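Local coordinates for lipopolysaccharide core heptose(I) kinase WaaP (Pseudomonas aeruginosa, PDB 6DFL), which phosphorylates the first heptose of the lipopolysaccharide inner core using ATP and magnesium, and also acts as a protein tyrosine kinase that autophosphorylates, at residues A[91-96]-A[185-190]; A[153-158]-A[196-201]; A[158-163]-A[191-196]. All blocks are in the same frame, centred on the assembly; numbering follows the deposited sequence.

Contact 1 (A[91-96]-A[185-190]); sequences ATMTAV and SVIDLH
A91 to M93 runs past S185 to L189 with 53° between the two directions, and the one main-chain hydrogen bond across the contact goes from V186 N to A91 O at 3.0 Å, in the plane of the carbonyl. T92 adds the second tie. Its OG1 stands anti to the backbone N (chi1 -174°) and donates to V186 O at 2.8 Å, meeting that oxygen from above the carbonyl plane rather than along a lone pair. Both polar groups of V186 are therefore answered by two successive residues, its N-H by the main chain and its C=O by a side chain. The same hydroxyl has an apolar neighbour: L189 crosses obliquely and brings CD1 to within 3.5 Å of T92 OG1, while V186 CG1 lies 3.9 Å from T92 CB. M93, a selenomethionine, bends at chi2 and chi3 so that SE, not the terminal methyl, lies against the I187-D188 backbone; SE is 3.9 Å from D188 N and 4.1 Å from I187 CB. S185 OG is hydrogen-bonded to H172, outside the two segments. The side chain of D188, next after I187, comes close to that of D163, the probable catalytic aspartate, so the I187-D188-L189 run probably takes the place of the kinase DFG motif. The 91-96 segment links helix 76-87 to strand 95-101, much as the αC-β4 loop does in protein kinases. H86 bonds M93 O, and the contact lies between helix 76-87, through L85 on V186, and the five-stranded sheet, through K51 and T114 on M93.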
ATOM      1  N   ALA A  91      -1.277   7.077  -8.465  1.00 65.77           N
ATOM      2  CA  ALA A  91      -2.300   6.530  -9.333  1.00 70.59           C
ATOM      3  C   ALA A  91      -3.592   6.243  -8.551  1.00 66.13           C
ATOM      4  O   ALA A  91      -3.583   5.545  -7.535  1.00 65.21           O
ATOM      5  CB  ALA A  91      -1.741   5.274  -9.992  1.00 66.06           C
ATOM      6  N   THR A  92      -4.701   6.805  -9.009  1.00 67.03           N
ATOM      7  CA  THR A  92      -5.944   6.693  -8.266  1.00 71.09           C
ATOM      8  C   THR A  92      -7.106   6.817  -9.240  1.00 73.47           C
ATOM      9  O   THR A  92      -6.923   6.771 -10.462  1.00 71.58           O
ATOM     10  CB  THR A  92      -6.014   7.747  -7.153  1.00 72.73           C
ATOM     11  OG1 THR A  92      -7.182   7.528  -6.355  1.00 71.41           O
ATOM     12  CG2 THR A  92      -6.093   9.128  -7.738  1.00 72.22           C
HETATM   13  N   MSE A  93      -8.308   6.960  -8.682  1.00 74.95           N
HETATM   14  CA  MSE A  93      -9.501   7.129  -9.475  1.00 75.52           C
HETATM   15  C   MSE A  93      -9.429   8.427 -10.229  1.00 77.19           C
HETATM   16  O   MSE A  93      -8.715   9.346  -9.842  1.00 78.21           O
HETATM   17  CB  MSE A  93     -10.759   7.116  -8.605  1.00 80.64           C
HETATM   18  CG  MSE A  93     -11.081   5.783  -7.971  1.00 79.11           C
HETATM   19 SE   MSE A  93     -11.825   6.111  -6.219  1.00 99.63          SE
HETATM   20  CE  MSE A  93     -13.464   4.986  -6.372  1.00 96.01           C
ATOM     21  N   THR A  94     -10.178   8.512 -11.313  1.00 81.93           N
ATOM     22  CA  THR A  94     -10.351   9.760 -12.031  1.00 78.45           C
ATOM     23  C   THR A  94     -11.775  10.224 -11.780  1.00 79.56           C
ATOM     24  O   THR A  94     -12.702   9.414 -11.812  1.00 80.45           O
ATOM     25  CB  THR A  94     -10.067   9.572 -13.519  1.00 78.46           C
ATOM     26  OG1 THR A  94      -8.690   9.223 -13.680  1.00 79.16           O
ATOM     27  CG2 THR A  94     -10.367  10.842 -14.298  1.00 74.98           C
ATOM     28  N   ALA A  95     -11.934  11.509 -11.478  1.00 79.07           N
ATOM     29  CA  ALA A  95     -13.220  12.087 -11.113  1.00 74.33           C
ATOM     30  C   ALA A  95     -13.764  12.867 -12.299  1.00 77.47           C
ATOM     31  O   ALA A  95     -13.138  13.827 -12.751  1.00 79.27           O
ATOM     32  CB  ALA A  95     -13.076  13.004  -9.905  1.00 73.53           C
ATOM     33  N   VAL A  96     -14.928  12.456 -12.798  1.00 78.92           N
ATOM     34  CA  VAL A  96     -15.528  13.111 -13.957  1.00 80.54           C
ATOM     35  C   VAL A  96     -16.650  14.070 -13.587  1.00 80.69           C
ATOM     36  O   VAL A  96     -17.093  14.844 -14.451  1.00 85.21           O
ATOM     37  CB  VAL A  96     -16.047  12.076 -14.975  1.00 85.91           C
ATOM     38  CG1 VAL A  96     -14.883  11.382 -15.655  1.00 82.67           C
ATOM     39  CG2 VAL A  96     -16.957  11.048 -14.284  1.00 81.97           C
ATOM     40  N   SER A 185      -3.409   1.108  -8.249  1.00 72.19           N
ATOM     41  CA  SER A 185      -4.169   2.324  -8.008  1.00 68.05           C
ATOM     42  C   SER A 185      -4.746   2.251  -6.605  1.00 69.96           C
ATOM     43  O   SER A 185      -5.227   1.192  -6.179  1.00 69.22           O
ATOM     44  CB  SER A 185      -5.294   2.508  -9.017  1.00 70.24           C
ATOM     45  OG  SER A 185      -4.793   2.522 -10.330  1.00 75.85           O
ATOM     46  N   VAL A 186      -4.678   3.352  -5.887  1.00 67.02           N
ATOM     47  CA  VAL A 186      -5.353   3.446  -4.600  1.00 66.28           C
ATOM     48  C   VAL A 186      -6.776   3.941  -4.841  1.00 67.04           C
ATOM     49  O   VAL A 186      -7.007   4.836  -5.663  1.00 69.15           O
ATOM     50  CB  VAL A 186      -4.591   4.373  -3.639  1.00 68.12           C
ATOM     51  CG1 VAL A 186      -4.379   5.764  -4.269  1.00 62.76           C
ATOM     52  CG2 VAL A 186      -5.331   4.473  -2.285  1.00 60.10           C
ATOM     53  N   ILE A 187      -7.737   3.343  -4.143  1.00 65.20           N
ATOM     54  CA  ILE A 187      -9.121   3.768  -4.311  1.00 69.47           C
ATOM     55  C   ILE A 187      -9.702   4.059  -2.946  1.00 69.69           C
ATOM     56  O   ILE A 187      -8.969   4.111  -1.951  1.00 66.83           O
ATOM     57  CB  ILE A 187      -9.957   2.706  -5.041  1.00 62.18           C
ATOM     58  CG1 ILE A 187     -10.012   1.434  -4.188  1.00 64.13           C
ATOM     59  CG2 ILE A 187      -9.383   2.429  -6.421  1.00 68.10           C
ATOM     60  CD1 ILE A 187     -11.140   0.484  -4.536  1.00 67.88           C
ATOM     61  N   ASP A 188     -11.034   4.180  -2.905  1.00 72.88           N
ATOM     62  CA  ASP A 188     -11.854   4.622  -1.791  1.00 60.79           C
ATOM     63  C   ASP A 188     -11.235   5.705  -0.941  1.00 72.31           C
ATOM     64  O   ASP A 188     -10.625   5.409   0.092  1.00 71.48           O
ATOM     65  CB  ASP A 188     -12.206   3.494  -0.846  1.00 70.19           C
ATOM     66  CG  ASP A 188     -13.051   3.999   0.308  1.00 72.92           C
ATOM     67  OD1 ASP A 188     -13.978   4.796   0.040  1.00 76.40           O
ATOM     68  OD2 ASP A 188     -12.777   3.661   1.472  1.00 78.06           O
ATOM     69  N   LEU A 189     -11.436   6.960  -1.317  1.00 72.20           N
ATOM     70  CA  LEU A 189     -10.903   8.067  -0.542  1.00 67.39           C
ATOM     71  C   LEU A 189     -12.023   8.853   0.130  1.00 68.62           C
ATOM     72  O   LEU A 189     -11.870  10.047   0.404  1.00 63.37           O
ATOM     73  CB  LEU A 189     -10.042   8.939  -1.451  1.00 59.69           C
ATOM     74  CG  LEU A 189      -8.841   8.142  -1.979  1.00 63.72           C
ATOM     75  CD1 LEU A 189      -8.298   8.681  -3.271  1.00 62.64           C
ATOM     76  CD2 LEU A 189      -7.752   8.137  -0.941  1.00 65.40           C
ATOM     77  N   HIS A 190     -13.146   8.191   0.416  1.00 63.37           N
ATOM     78  CA  HIS A 190     -14.364   8.926   0.752  1.00 67.03           C
ATOM     79  C   HIS A 190     -14.219   9.699   2.058  1.00 65.12           C
ATOM     80  O   HIS A 190     -14.857  10.746   2.223  1.00 69.00           O
ATOM     81  CB  HIS A 190     -15.558   7.965   0.807  1.00 71.54           C
ATOM     82  CG  HIS A 190     -15.594   7.140   2.048  1.00 72.93           C
ATOM     83  ND1 HIS A 190     -14.727   6.090   2.268  1.00 75.25           N
ATOM     84  CD2 HIS A 190     -16.342   7.252   3.166  1.00 76.08           C
ATOM     85  CE1 HIS A 190     -14.953   5.577   3.463  1.00 75.57           C
ATOM     86  NE2 HIS A 190     -15.932   6.261   4.026  1.00 81.13           N
TER

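Contact 2 (A[153-158]-A[196-201])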
ATOM      1  N   ASP A 153       4.166   8.321  -0.660  1.00 58.76           N
ATOM      2  CA  ASP A 153       3.895   9.423  -1.584  1.00 59.98           C
ATOM      3  C   ASP A 153       2.617  10.158  -1.208  1.00 66.19           C
ATOM      4  O   ASP A 153       2.581  11.396  -1.181  1.00 68.97           O
ATOM      5  CB  ASP A 153       3.806   8.903  -3.021  1.00 62.58           C
ATOM      6  CG  ASP A 153       5.164   8.938  -3.752  1.00 71.28           C
ATOM      7  OD1 ASP A 153       6.190   9.188  -3.091  1.00 67.51           O
ATOM      8  OD2 ASP A 153       5.189   8.711  -4.982  1.00 71.80           O
HETATM    9  N   MSE A 154       1.566   9.407  -0.905  1.00 62.82           N
HETATM   10  CA  MSE A 154       0.314   9.950  -0.444  1.00 65.41           C
HETATM   11  C   MSE A 154       0.507  10.850   0.774  1.00 59.95           C
HETATM   12  O   MSE A 154      -0.003  11.968   0.813  1.00 57.60           O
HETATM   13  CB  MSE A 154      -0.608   8.803  -0.100  1.00 58.19           C
HETATM   14  CG  MSE A 154      -2.068   9.031  -0.302  1.00 76.44           C
HETATM   15 SE   MSE A 154      -2.957   7.348   0.176  1.00100.19          SE
HETATM   16  CE  MSE A 154      -2.783   7.472   2.116  1.00 65.50           C
ATOM     17  N   HIS A 155       1.225  10.335   1.774  1.00 55.09           N
ATOM     18  CA  HIS A 155       1.412  11.086   3.007  1.00 58.25           C
ATOM     19  C   HIS A 155       2.236  12.332   2.767  1.00 62.88           C
ATOM     20  O   HIS A 155       1.877  13.411   3.249  1.00 62.83           O
ATOM     21  CB  HIS A 155       2.078  10.227   4.067  1.00 60.77           C
ATOM     22  CG  HIS A 155       1.174   9.202   4.651  1.00 66.59           C
ATOM     23  ND1 HIS A 155       1.630   8.176   5.448  1.00 70.92           N
ATOM     24  CD2 HIS A 155      -0.167   9.047   4.557  1.00 60.24           C
ATOM     25  CE1 HIS A 155       0.606   7.426   5.813  1.00 62.31           C
ATOM     26  NE2 HIS A 155      -0.492   7.936   5.290  1.00 65.24           N
ATOM     27  N   ARG A 156       3.358  12.204   2.028  1.00 61.39           N
ATOM     28  CA  ARG A 156       4.182  13.379   1.760  1.00 66.53           C
ATOM     29  C   ARG A 156       3.411  14.374   0.922  1.00 67.64           C
ATOM     30  O   ARG A 156       3.773  15.552   0.878  1.00 64.35           O
ATOM     31  CB  ARG A 156       5.511  13.039   1.036  1.00 59.27           C
ATOM     32  CG  ARG A 156       6.476  12.108   1.788  1.00 65.91           C
ATOM     33  CD  ARG A 156       7.434  11.329   0.827  1.00 66.21           C
ATOM     34  NE  ARG A 156       7.671   9.944   1.270  1.00 65.03           N
ATOM     35  CZ  ARG A 156       7.546   8.864   0.496  1.00 69.09           C
ATOM     36  NH1 ARG A 156       7.191   8.969  -0.781  1.00 64.51           N
ATOM     37  NH2 ARG A 156       7.776   7.657   0.997  1.00 73.95           N
ATOM     38  N   ALA A 157       2.352  13.945   0.244  1.00 59.80           N
ATOM     39  CA  ALA A 157       1.653  14.943  -0.543  1.00 57.60           C
ATOM     40  C   ALA A 157       0.527  15.586   0.248  1.00 59.29           C
ATOM     41  O   ALA A 157      -0.198  16.415  -0.303  1.00 61.10           O
ATOM     42  CB  ALA A 157       1.155  14.343  -1.861  1.00 60.32           C
ATOM     43  N   GLY A 158       0.404  15.274   1.538  1.00 56.53           N
ATOM     44  CA  GLY A 158      -0.601  15.887   2.391  1.00 58.81           C
ATOM     45  C   GLY A 158      -1.923  15.142   2.514  1.00 65.97           C
ATOM     46  O   GLY A 158      -2.877  15.692   3.092  1.00 61.11           O
ATOM     47  N   ASP A 196      -1.812  20.509   3.529  1.00 71.89           N
ATOM     48  CA  ASP A 196      -0.512  20.700   2.916  1.00 71.99           C
ATOM     49  C   ASP A 196       0.538  19.801   3.544  1.00 68.88           C
ATOM     50  O   ASP A 196       1.476  19.407   2.852  1.00 70.11           O
ATOM     51  CB  ASP A 196      -0.101  22.167   2.959  1.00 77.84           C
ATOM     52  CG  ASP A 196      -0.652  22.954   1.758  1.00 84.85           C
ATOM     53  OD1 ASP A 196      -1.108  22.323   0.753  1.00 75.47           O
ATOM     54  OD2 ASP A 196      -0.611  24.210   1.818  1.00 88.00           O
ATOM     55  N   ALA A 197       0.357  19.408   4.805  1.00 68.82           N
ATOM     56  CA  ALA A 197       1.199  18.404   5.442  1.00 66.54           C
ATOM     57  C   ALA A 197       0.332  17.492   6.291  1.00 69.72           C
ATOM     58  O   ALA A 197      -0.487  17.973   7.075  1.00 72.51           O
ATOM     59  CB  ALA A 197       2.277  19.038   6.325  1.00 67.44           C
ATOM     60  N   THR A 198       0.559  16.200   6.176  1.00 71.52           N
ATOM     61  CA  THR A 198      -0.133  15.155   6.916  1.00 67.43           C
ATOM     62  C   THR A 198       0.414  15.015   8.329  1.00 72.67           C
ATOM     63  O   THR A 198       1.553  14.563   8.507  1.00 76.07           O
ATOM     64  CB  THR A 198       0.009  13.829   6.178  1.00 65.97           C
ATOM     65  OG1 THR A 198      -0.246  14.059   4.783  1.00 62.02           O
ATOM     66  CG2 THR A 198      -0.957  12.808   6.745  1.00 68.42           C
ATOM     67  N   PRO A 199      -0.364  15.371   9.347  1.00 71.20           N
ATOM     68  CA  PRO A 199       0.111  15.233  10.725  1.00 71.19           C
ATOM     69  C   PRO A 199       0.549  13.809  11.007  1.00 76.13           C
ATOM     70  O   PRO A 199       0.032  12.851  10.429  1.00 76.64           O
ATOM     71  CB  PRO A 199      -1.114  15.611  11.564  1.00 68.56           C
ATOM     72  CG  PRO A 199      -1.949  16.438  10.661  1.00 70.71           C
ATOM     73  CD  PRO A 199      -1.735  15.905   9.276  1.00 69.41           C
ATOM     74  N   LYS A 200       1.501  13.672  11.931  1.00 79.76           N
ATOM     75  CA  LYS A 200       2.091  12.360  12.173  1.00 79.27           C
ATOM     76  C   LYS A 200       1.070  11.381  12.758  1.00 77.56           C
ATOM     77  O   LYS A 200       1.109  10.186  12.451  1.00 76.97           O
ATOM     78  CB  LYS A 200       3.322  12.492  13.078  1.00 79.73           C
ATOM     79  CG  LYS A 200       4.220  11.266  13.099  1.00 80.64           C
ATOM     80  CD  LYS A 200       5.695  11.661  13.065  1.00 92.97           C
ATOM     81  CE  LYS A 200       6.588  10.424  12.984  1.00 97.46           C
ATOM     82  NZ  LYS A 200       8.009  10.759  12.634  1.00 92.72           N
ATOM     83  N   ARG A 201       0.145  11.862  13.595  1.00 77.69           N
ATOM     84  CA  ARG A 201      -0.888  10.973  14.124  1.00 76.64           C
ATOM     85  C   ARG A 201      -1.714  10.370  12.997  1.00 79.08           C
ATOM     86  O   ARG A 201      -2.105   9.196  13.047  1.00 76.27           O
ATOM     87  CB  ARG A 201      -1.808  11.722  15.095  1.00 83.87           C
ATOM     88  CG  ARG A 201      -3.127  10.974  15.405  1.00 91.73           C
ATOM     89  CD  ARG A 201      -4.082  11.776  16.294  1.00 98.39           C
ATOM     90  NE  ARG A 201      -3.623  11.800  17.680  1.00104.50           N
ATOM     91  CZ  ARG A 201      -4.233  12.450  18.667  1.00107.85           C
ATOM     92  NH1 ARG A 201      -5.340  13.138  18.429  1.00108.33           N
ATOM     93  NH2 ARG A 201      -3.734  12.413  19.894  1.00111.47           N
TER
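A Schellman motif closes helix 137-156, with G158 as its C-prime residue, and T198 on the incoming loop plugs into that helix end. From T198 the path runs outward: CB points at the helix and lies 3.5 Å from H155 O. With OG1 anti to the carbonyl carbon, beside the backbone N (chi1 -45°), the hydroxyl donates to H155 O at 2.7 Å, in the carbonyl plane and on a lone pair. H155 O is held twice, because G158 N, inside the motif, reaches it at 2.9 Å. A carbonyl near the helix C-terminus, which has lost its usual i+4 partner, is thus satisfied by the turn and by a side chain from far along the chain. The methyl branch, CG2, is anti to the backbone N and comes obliquely toward the H155 ring, 4.4 Å from its CD2; N160 lies beside T198 as well. That ring is fixed at both nitrogens, ND1 by Y231 and NE2 by D206 of helix 200-212, so the methyl rests against a side chain whose rotation is set. G158 takes a positive phi (93°), the backbone shape that glycine adopts readily and that the C-prime position of a Schellman motif uses. Within the last turn, R156 NH1 meets D153 OD1 at 2.5 Å, in the guanidinium plane, a salt bridge. P199 then takes the N-cap position of helix 200-212, so this contact joins the end of one large helix to the start of the next, in the C-lobe of a protein-kinase-like fold. T198 OG1 itself sits 3.0 Å from G158 C.

Contact 3 (A[158-163]-A[191-196]); sequences GVNHRD and RAQTRD
Q193 OE1 takes one regular bond, from R195 NH2 at 3.0 Å and from well above the plane of the amide, and two weak ones, from R195 NH1 and N160 ND2. This cluster stands on one face of a two-stranded antiparallel sheet that matches the β6-β9 pair flanking a kinase catalytic loop, with H161-R162-D163 as the HRD sequence. N160 and Q193 form the hydrogen-bonded pair, N160 N reaching Q193 O at 3.1 Å and Q193 N returning to N160 O; V159 and T194 are a non-hydrogen-bonded pair, side chains together on the other face. Farther along, R195 N donates to G158 O at 2.7 Å. R195 also makes a cation-pi contact with W202, so helix 200-212 bounds the cluster. At the far end, R191 binds D163, the active-site aspartate by similarity, side-on: NE meets OD2 at 3.1 Å, almost straight (172°) and on its syn lone pair, while NH2 meets OD1 at 2.8 Å from above the carboxylate plane. Such a salt bridge probably keeps D163 ionised and orients its carboxylate. D206 holds the backbone nitrogens of H161 and R162. The R162 guanidinium lies flat on that of R191, centres 4.6 Å apart and planes at 24°, despite the like charges, and R162 CD rests 3.1 Å from R191 O.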
ATOM      1  N   GLY A 158       0.404  15.274   1.538  1.00 56.53           N
ATOM      2  CA  GLY A 158      -0.601  15.887   2.391  1.00 58.81           C
ATOM      3  C   GLY A 158      -1.923  15.142   2.514  1.00 65.97           C
ATOM      4  O   GLY A 158      -2.877  15.692   3.092  1.00 61.11           O
ATOM      5  N   VAL A 159      -2.000  13.906   2.025  1.00 62.53           N
ATOM      6  CA  VAL A 159      -3.223  13.114   2.054  1.00 65.61           C
ATOM      7  C   VAL A 159      -3.019  11.939   2.991  1.00 67.16           C
ATOM      8  O   VAL A 159      -2.085  11.152   2.802  1.00 67.84           O
ATOM      9  CB  VAL A 159      -3.601  12.610   0.657  1.00 60.89           C
ATOM     10  CG1 VAL A 159      -4.717  11.583   0.771  1.00 70.09           C
ATOM     11  CG2 VAL A 159      -4.028  13.752  -0.207  1.00 58.41           C
ATOM     12  N   ASN A 160      -3.888  11.806   3.989  1.00 63.19           N
ATOM     13  CA  ASN A 160      -3.990  10.568   4.743  1.00 65.37           C
ATOM     14  C   ASN A 160      -5.296   9.856   4.377  1.00 71.24           C
ATOM     15  O   ASN A 160      -6.353  10.481   4.219  1.00 66.21           O
ATOM     16  CB  ASN A 160      -3.887  10.799   6.259  1.00 62.56           C
ATOM     17  CG  ASN A 160      -5.015  11.634   6.807  1.00 68.94           C
ATOM     18  OD1 ASN A 160      -5.047  12.837   6.583  1.00 68.31           O
ATOM     19  ND2 ASN A 160      -5.952  11.000   7.550  1.00 69.05           N
ATOM     20  N   HIS A 161      -5.208   8.541   4.223  1.00 71.10           N
ATOM     21  CA  HIS A 161      -6.295   7.803   3.606  1.00 69.21           C
ATOM     22  C   HIS A 161      -7.499   7.711   4.523  1.00 66.45           C
ATOM     23  O   HIS A 161      -8.595   8.105   4.135  1.00 64.36           O
ATOM     24  CB  HIS A 161      -5.839   6.410   3.220  1.00 68.82           C
ATOM     25  CG  HIS A 161      -6.739   5.761   2.238  1.00 72.28           C
ATOM     26  ND1 HIS A 161      -6.306   5.327   1.005  1.00 75.57           N
ATOM     27  CD2 HIS A 161      -8.069   5.516   2.285  1.00 69.15           C
ATOM     28  CE1 HIS A 161      -7.330   4.811   0.346  1.00 71.50           C
ATOM     29  NE2 HIS A 161      -8.411   4.922   1.096  1.00 71.94           N
ATOM     30  N   ARG A 162      -7.292   7.185   5.731  1.00 66.72           N
ATOM     31  CA  ARG A 162      -8.278   6.941   6.784  1.00 68.66           C
ATOM     32  C   ARG A 162      -8.933   5.579   6.621  1.00 66.55           C
ATOM     33  O   ARG A 162      -9.429   5.014   7.591  1.00 70.38           O
ATOM     34  CB  ARG A 162      -9.337   8.025   6.855  1.00 69.59           C
ATOM     35  CG  ARG A 162      -8.835   9.263   7.500  1.00 63.97           C
ATOM     36  CD  ARG A 162      -9.951  10.032   8.099  1.00 69.82           C
ATOM     37  NE  ARG A 162     -10.294   9.510   9.422  1.00 80.29           N
ATOM     38  CZ  ARG A 162     -11.198  10.064  10.223  1.00 73.87           C
ATOM     39  NH1 ARG A 162     -11.844  11.149   9.822  1.00 69.10           N
ATOM     40  NH2 ARG A 162     -11.424   9.551  11.422  1.00 78.84           N
ATOM     41  N   ASP A 163      -8.890   5.022   5.420  1.00 66.16           N
ATOM     42  CA  ASP A 163      -9.229   3.633   5.163  1.00 62.65           C
ATOM     43  C   ASP A 163      -8.136   2.957   4.352  1.00 68.41           C
ATOM     44  O   ASP A 163      -8.367   2.397   3.274  1.00 62.00           O
ATOM     45  CB  ASP A 163     -10.576   3.584   4.462  1.00 71.64           C
ATOM     46  CG  ASP A 163     -11.681   4.075   5.354  1.00 67.86           C
ATOM     47  OD1 ASP A 163     -11.884   3.453   6.414  1.00 71.18           O
ATOM     48  OD2 ASP A 163     -12.303   5.095   5.027  1.00 70.12           O
ATOM     49  N   ARG A 191     -13.365   9.218   2.970  1.00 65.25           N
ATOM     50  CA  ARG A 191     -12.975   9.878   4.216  1.00 68.86           C
ATOM     51  C   ARG A 191     -11.562  10.483   4.193  1.00 70.85           C
ATOM     52  O   ARG A 191     -11.037  10.822   5.258  1.00 66.22           O
ATOM     53  CB  ARG A 191     -12.998   8.888   5.379  1.00 66.87           C
ATOM     54  CG  ARG A 191     -14.328   8.362   5.781  1.00 76.55           C
ATOM     55  CD  ARG A 191     -14.244   7.884   7.220  1.00 77.39           C
ATOM     56  NE  ARG A 191     -13.385   6.719   7.384  1.00 73.68           N
ATOM     57  CZ  ARG A 191     -13.018   6.237   8.564  1.00 70.82           C
ATOM     58  NH1 ARG A 191     -13.423   6.830   9.679  1.00 72.53           N
ATOM     59  NH2 ARG A 191     -12.237   5.167   8.624  1.00 66.18           N
ATOM     60  N   ALA A 192     -10.913  10.567   3.040  1.00 64.77           N
ATOM     61  CA  ALA A 192      -9.542  11.035   3.019  1.00 67.05           C
ATOM     62  C   ALA A 192      -9.458  12.513   3.372  1.00 70.30           C
ATOM     63  O   ALA A 192     -10.263  13.339   2.924  1.00 69.56           O
ATOM     64  CB  ALA A 192      -8.904  10.801   1.641  1.00 65.05           C
ATOM     65  N   GLN A 193      -8.430  12.845   4.146  1.00 67.90           N
ATOM     66  CA  GLN A 193      -8.143  14.212   4.542  1.00 65.84           C
ATOM     67  C   GLN A 193      -6.938  14.755   3.784  1.00 71.51           C
ATOM     68  O   GLN A 193      -5.868  14.117   3.737  1.00 63.60           O
ATOM     69  CB  GLN A 193      -7.901  14.279   6.037  1.00 66.09           C
ATOM     70  CG  GLN A 193      -9.074  13.778   6.798  1.00 68.37           C
ATOM     71  CD  GLN A 193      -8.793  13.750   8.260  1.00 73.70           C
ATOM     72  OE1 GLN A 193      -7.623  13.661   8.677  1.00 68.49           O
ATOM     73  NE2 GLN A 193      -9.852  13.828   9.068  1.00 68.76           N
ATOM     74  N   THR A 194      -7.113  15.953   3.228  1.00 66.70           N
ATOM     75  CA  THR A 194      -6.125  16.589   2.381  1.00 63.64           C
ATOM     76  C   THR A 194      -5.667  17.875   3.033  1.00 71.53           C
ATOM     77  O   THR A 194      -6.484  18.776   3.276  1.00 65.58           O
ATOM     78  CB  THR A 194      -6.712  16.890   1.015  1.00 60.89           C
ATOM     79  OG1 THR A 194      -7.288  15.694   0.497  1.00 73.33           O
ATOM     80  CG2 THR A 194      -5.648  17.438   0.074  1.00 63.33           C
ATOM     81  N   ARG A 195      -4.361  17.965   3.282  1.00 64.58           N
ATOM     82  CA  ARG A 195      -3.753  19.138   3.875  1.00 68.73           C
ATOM     83  C   ARG A 195      -2.503  19.466   3.097  1.00 69.30           C
ATOM     84  O   ARG A 195      -2.144  18.777   2.134  1.00 66.84           O
ATOM     85  CB  ARG A 195      -3.425  18.909   5.351  1.00 69.38           C
ATOM     86  CG  ARG A 195      -4.584  18.452   6.199  1.00 68.43           C
ATOM     87  CD  ARG A 195      -4.064  18.015   7.542  1.00 69.38           C
ATOM     88  NE  ARG A 195      -5.153  17.736   8.469  1.00 71.85           N
ATOM     89  CZ  ARG A 195      -5.633  16.523   8.733  1.00 67.84           C
ATOM     90  NH1 ARG A 195      -5.119  15.458   8.135  1.00 66.15           N
ATOM     91  NH2 ARG A 195      -6.630  16.387   9.607  1.00 66.99           N
ATOM     92  N   ASP A 196      -1.812  20.509   3.529  1.00 71.89           N
ATOM     93  CA  ASP A 196      -0.512  20.700   2.916  1.00 71.99           C
ATOM     94  C   ASP A 196       0.538  19.801   3.544  1.00 68.88           C
ATOM     95  O   ASP A 196       1.476  19.407   2.852  1.00 70.11           O
ATOM     96  CB  ASP A 196      -0.101  22.167   2.959  1.00 77.84           C
ATOM     97  CG  ASP A 196      -0.652  22.954   1.758  1.00 84.85           C
ATOM     98  OD1 ASP A 196      -1.108  22.323   0.753  1.00 75.47           O
ATOM     99  OD2 ASP A 196      -0.611  24.210   1.818  1.00 88.00           O
TER

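All three contacts fall within the kinase-family region, and in chain order the segments run 91-96, 153-158, 158-163, 185-190, 191-196, 196-201. Contacts 2 and 3 share G158 and D196; their centres are about 7 Å apart, helix 137-156 leads into strand 159-160, and strand 193-194 leads on to helix 200-212. Contact 1 lies about 12 Å from contact 3 and about 17 Å from contact 2, centre to centre. It meets contact 3 where D188 O approaches H161 NE2 at 2.5 Å, a probable hydrogen bond, and where H190 packs on D163. The run 185-201 thus passes from the end of strand 184-186, beside the presumed catalytic loop, to the start of helix 200-212.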